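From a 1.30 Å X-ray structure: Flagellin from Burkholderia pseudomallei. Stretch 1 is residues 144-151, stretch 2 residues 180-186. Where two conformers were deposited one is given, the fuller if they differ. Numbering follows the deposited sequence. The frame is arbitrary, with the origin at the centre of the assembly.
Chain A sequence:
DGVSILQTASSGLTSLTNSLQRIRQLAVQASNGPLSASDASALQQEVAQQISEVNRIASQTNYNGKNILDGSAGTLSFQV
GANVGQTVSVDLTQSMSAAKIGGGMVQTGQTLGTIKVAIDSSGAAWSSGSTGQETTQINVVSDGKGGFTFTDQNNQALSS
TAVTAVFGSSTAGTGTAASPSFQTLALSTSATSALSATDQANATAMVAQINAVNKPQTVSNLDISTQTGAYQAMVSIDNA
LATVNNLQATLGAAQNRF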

ATOM      1  N   GLY A 144      -4.261  -1.059   8.947  1.00  5.78           N
ATOM      2  CA  GLY A 144      -4.912  -0.038   8.138  1.00  5.93           C
ATOM      3  C   GLY A 144      -4.650   1.386   8.597  1.00  5.76           C
ATOM      4  O   GLY A 144      -5.079   2.336   7.926  1.00  6.98           O
ATOM      5  N   LYS A 145      -3.979   1.541   9.729  1.00  5.65           N
ATOM      6  CA  LYS A 145      -3.681   2.839  10.331  1.00  5.41           C
ATOM      7  C   LYS A 145      -2.173   3.044  10.507  1.00  5.62           C
ATOM      8  O   LYS A 145      -1.742   3.943  11.248  1.00  5.65           O
ATOM      9  N   GLY A 146      -1.371   2.242   9.803  1.00  5.50           N
ATOM     10  CA  GLY A 146       0.086   2.361   9.841  1.00  4.96           C
ATOM     11  C   GLY A 146       0.770   1.546  10.931  1.00  4.40           C
ATOM     12  O   GLY A 146       2.000   1.640  11.070  1.00  5.60           O
ATOM     13  N   GLY A 147       0.009   0.713  11.654  1.00  4.81           N
ATOM     14  CA  GLY A 147       0.569  -0.149  12.688  1.00  5.43           C
ATOM     15  C   GLY A 147       0.172  -1.600  12.476  1.00  4.63           C
ATOM     16  O   GLY A 147      -0.137  -2.031  11.358  1.00  5.13           O
ATOM     17  N   PHE A 148       0.228  -2.373  13.553  1.00  5.05           N
ATOM     18  CA  PHE A 148       0.348  -3.820  13.450  1.00  5.75           C
ATOM     19  C   PHE A 148      -0.492  -4.591  14.455  1.00  5.51           C
ATOM     20  O   PHE A 148      -0.697  -4.132  15.582  1.00  6.60           O
ATOM     21  N   THR A 149      -0.895  -5.786  14.045  1.00  5.67           N
ATOM     22  CA  THR A 149      -1.319  -6.840  14.960  1.00  5.96           C
ATOM     23  C   THR A 149      -0.411  -8.062  14.693  1.00  5.23           C
ATOM     24  O   THR A 149       0.329  -8.092  13.709  1.00  6.06           O
ATOM     25  N   PHE A 150      -0.490  -9.063  15.576  1.00  5.84           N
ATOM     26  CA  PHE A 150       0.511 -10.127  15.612  1.00  5.40           C
ATOM     27  C   PHE A 150      -0.092 -11.480  15.900  1.00  6.06           C
ATOM     28  O   PHE A 150      -0.883 -11.627  16.841  1.00  7.19           O
ATOM     29  N   THR A 151       0.322 -12.492  15.127  1.00  5.86           N
ATOM     30  CA  THR A 151      -0.059 -13.870  15.400  1.00  6.10           C
ATOM     31  C   THR A 151       1.208 -14.739  15.463  1.00  6.03           C
ATOM     32  O   THR A 151       2.270 -14.367  14.973  1.00  6.53           O
ATOM     33  N   PRO A 180      -2.207  10.422   7.138  1.00  8.68           N
ATOM     34  CA  PRO A 180      -1.540   9.133   7.329  1.00  8.12           C
ATOM     35  C   PRO A 180      -0.355   9.240   8.301  1.00  7.69           C
ATOM     36  O   PRO A 180       0.280  10.289   8.429  1.00  9.58           O
ATOM     37  N   SER A 181      -0.054   8.142   8.979  0.50  6.56           N
ATOM     38  CA  SER A 181       1.149   8.049   9.800  0.50  6.35           C
ATOM     39  C   SER A 181       1.486   6.593  10.039  0.50  6.93           C
ATOM     40  O   SER A 181       0.622   5.709   9.932  0.50  6.67           O
ATOM     41  N   PHE A 182       2.740   6.375  10.426  1.00  7.06           N
ATOM     42  CA  PHE A 182       3.378   5.069  10.351  1.00  7.26           C
ATOM     43  C   PHE A 182       4.083   4.740  11.647  1.00  6.92           C
ATOM     44  O   PHE A 182       4.889   5.532  12.139  1.00  9.74           O
ATOM     45  N   GLN A 183       3.809   3.557  12.185  0.50  6.08           N
ATOM     46  CA  GLN A 183       4.578   3.053  13.299  0.50  5.78           C
ATOM     47  C   GLN A 183       5.851   2.432  12.766  0.50  6.51           C
ATOM     48  O   GLN A 183       5.939   2.088  11.591  0.50  6.96           O
ATOM     49  N   THR A 184       6.841   2.338  13.648  1.00  6.60           N
ATOM     50  CA  THR A 184       8.129   1.689  13.355  1.00  7.73           C
ATOM     51  C   THR A 184       8.177   0.354  14.107  1.00  6.63           C
ATOM     52  O   THR A 184       8.123   0.351  15.330  1.00  7.73           O
ATOM     53  N   LEU A 185       8.230  -0.769  13.386  1.00  5.97           N
ATOM     54  CA  LEU A 185       8.348  -2.054  14.034  1.00  5.52           C
ATOM     55  C   LEU A 185       9.725  -2.158  14.657  1.00  6.30           C
ATOM     56  O   LEU A 185      10.707  -1.910  13.986  1.00  7.69           O
ATOM     57  N   ALA A 186       9.759  -2.567  15.927  1.00  7.16           N
ATOM     58  CA  ALA A 186      10.974  -2.755  16.701  1.00  7.89           C
ATOM     59  C   ALA A 186      10.890  -4.120  17.388  1.00  7.53           C
ATOM     60  O   ALA A 186       9.907  -4.416  18.053  1.00  7.91           O
TER

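The two stretches run in nearly the same direction, 17° apart end to end, and bury 327 Å² between them. A single direct hydrogen bond joins them: Gln183 N donates to Gly146 O at 2.9 Å, with an N-H...O angle of 165°. Close approach here depends on the absence of a side chain. Gly146 CA lies 3.4 Å from Ser181 O in a CA-H...O contact (169° at H), and an ideal CB on Gly146 would fall 1.9 Å from Ser181 O, a clash. Its phi/psi of 89/6 independently calls for glycine.

Beyond the glycines the packing becomes apolar. Phe148 points toward stretch 2 in the m rotamer (chi1 -42°, chi2 -69°), which sets its ring beside the backbone of Thr184 and Leu185; CE2 of Phe148 is 3.8 Å from Leu185 N. Leu185 leaves its backbone sideways, yet chi1 -171° (t) and chi2 70° (p) place CD1 over one face of the Phe148 ring, 4.3 Å from its centroid and 27° off the normal, a CH-pi geometry. The same methyl meets Phe150, also m (chi1 -56°) and pointing toward stretch 2, with Leu185 CD1 3.9 Å from Phe150 CE1 at the ring edge. One methyl thus touches both aromatic rings.

Gln183 points toward stretch 1 with chi1 and chi2 both m. This conformation keeps its aliphatic part against stretch 1, at Gly147 and Phe148: Gln183 CG is 3.9 Å from Gly147 CA, and Gln183 CB is 3.9 Å from Phe148 CE2, approaching the ring obliquely.

Lys145 O and Ser181 O, both acceptors, sit 3.2 Å apart without bonding. Water 1 donates to Lys145 O at 2.8 Å and hydrogen-bonds Ser181 OG at 3.0 Å, the p rotamer (chi1 69°) placing this hydroxyl within reach, so the water bridges the stretches. The Lys145 side chain starts sideways but its end leads away, and Phe182 points away.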

ATOM      1  CB  LYS A 145      -4.399   2.970  11.683  1.00  6.26           C
ATOM      2  CG  LYS A 145      -5.920   2.875  11.543  1.00  7.31           C
ATOM      3  CD  LYS A 145      -6.670   3.004  12.863  1.00 10.44           C
ATOM      4  CE  LYS A 145      -6.650   4.399  13.448  1.00 13.59           C
ATOM      5  NZ  LYS A 145      -7.277   5.447  12.599  1.00 15.16           N
ATOM      6  CB  PHE A 148       1.830  -4.238  13.681  1.00  6.37           C
ATOM      7  CG  PHE A 148       2.834  -3.347  13.005  1.00  5.85           C
ATOM      8  CD1 PHE A 148       2.938  -3.342  11.629  1.00  5.91           C
ATOM      9  CD2 PHE A 148       3.644  -2.471  13.732  1.00  6.22           C
ATOM     10  CE1 PHE A 148       3.827  -2.481  10.999  1.00  6.48           C
ATOM     11  CE2 PHE A 148       4.536  -1.619  13.110  1.00  6.73           C
ATOM     12  CZ  PHE A 148       4.637  -1.634  11.738  1.00  6.46           C
ATOM     13  CB  THR A 149      -2.803  -7.203  14.776  1.00  6.95           C
ATOM     14  OG1 THR A 149      -3.032  -7.630  13.424  1.00  7.26           O
ATOM     15  CG2 THR A 149      -3.719  -6.036  15.136  1.00  8.20           C
ATOM     16  CB  PHE A 150       1.533  -9.840  16.702  1.00  5.80           C
ATOM     17  CG  PHE A 150       2.193  -8.499  16.562  1.00  5.74           C
ATOM     18  CD1 PHE A 150       3.285  -8.340  15.734  1.00  5.95           C
ATOM     19  CD2 PHE A 150       1.730  -7.383  17.249  1.00  5.83           C
ATOM     20  CE1 PHE A 150       3.887  -7.108  15.604  1.00  6.01           C
ATOM     21  CE2 PHE A 150       2.347  -6.137  17.115  1.00  6.10           C
ATOM     22  CZ  PHE A 150       3.446  -6.012  16.315  1.00  6.08           C
ATOM     23  CB  THR A 151      -1.051 -14.445  14.371  1.00  6.80           C
ATOM     24  OG1 THR A 151      -0.384 -14.549  13.118  1.00  7.38           O
ATOM     25  CG2 THR A 151      -2.322 -13.593  14.278  1.00  7.17           C
ATOM     26  CB  PRO A 180      -1.074   8.761   5.924  1.00  9.78           C
ATOM     27  CG  PRO A 180      -1.128  10.020   5.135  1.00 13.07           C
ATOM     28  CD  PRO A 180      -2.151  10.903   5.751  1.00 10.98           C
ATOM     29  CB  SER A 181       0.943   8.734  11.143  0.50  5.90           C
ATOM     30  OG  SER A 181       0.005   7.975  11.901  0.50  6.32           O
ATOM     31  CB  PHE A 182       4.394   5.064   9.199  1.00  7.78           C
ATOM     32  CG  PHE A 182       3.786   5.450   7.879  1.00  7.59           C
ATOM     33  CD1 PHE A 182       3.694   6.777   7.515  1.00  8.90           C
ATOM     34  CD2 PHE A 182       3.236   4.488   7.023  1.00  7.66           C
ATOM     35  CE1 PHE A 182       3.097   7.145   6.325  1.00  9.66           C
ATOM     36  CE2 PHE A 182       2.647   4.856   5.829  1.00  7.79           C
ATOM     37  CZ  PHE A 182       2.567   6.184   5.482  1.00  8.60           C
ATOM     38  CB  GLN A 183       3.771   2.037  14.099  0.50  5.35           C
ATOM     39  CG  GLN A 183       2.466   2.601  14.624  0.50  5.26           C
ATOM     40  CD  GLN A 183       2.654   3.865  15.441  0.50  5.75           C
ATOM     41  OE1 GLN A 183       3.391   3.871  16.436  0.50  6.23           O
ATOM     42  NE2 GLN A 183       1.982   4.938  15.044  0.50  5.89           N
ATOM     43  CB  THR A 184       9.312   2.563  13.857  1.00 10.01           C
ATOM     44  OG1 THR A 184       9.281   3.830  13.198  1.00 13.06           O
ATOM     45  CG2 THR A 184      10.666   1.879  13.634  1.00 12.22           C
ATOM     46  CB  LEU A 185       8.139  -3.184  13.023  1.00  6.06           C
ATOM     47  CG  LEU A 185       8.030  -4.585  13.632  1.00  6.45           C
ATOM     48  CD1 LEU A 185       6.731  -4.755  14.411  1.00  7.79           C
ATOM     49  CD2 LEU A 185       8.150  -5.655  12.552  1.00  7.65           C
ATOM     50  CB  ALA A 186      11.094  -1.652  17.742  1.00  9.97           C
TER
HETATM   51  O   HOH W   1       0.322   5.132  12.793  1.00  8.54           O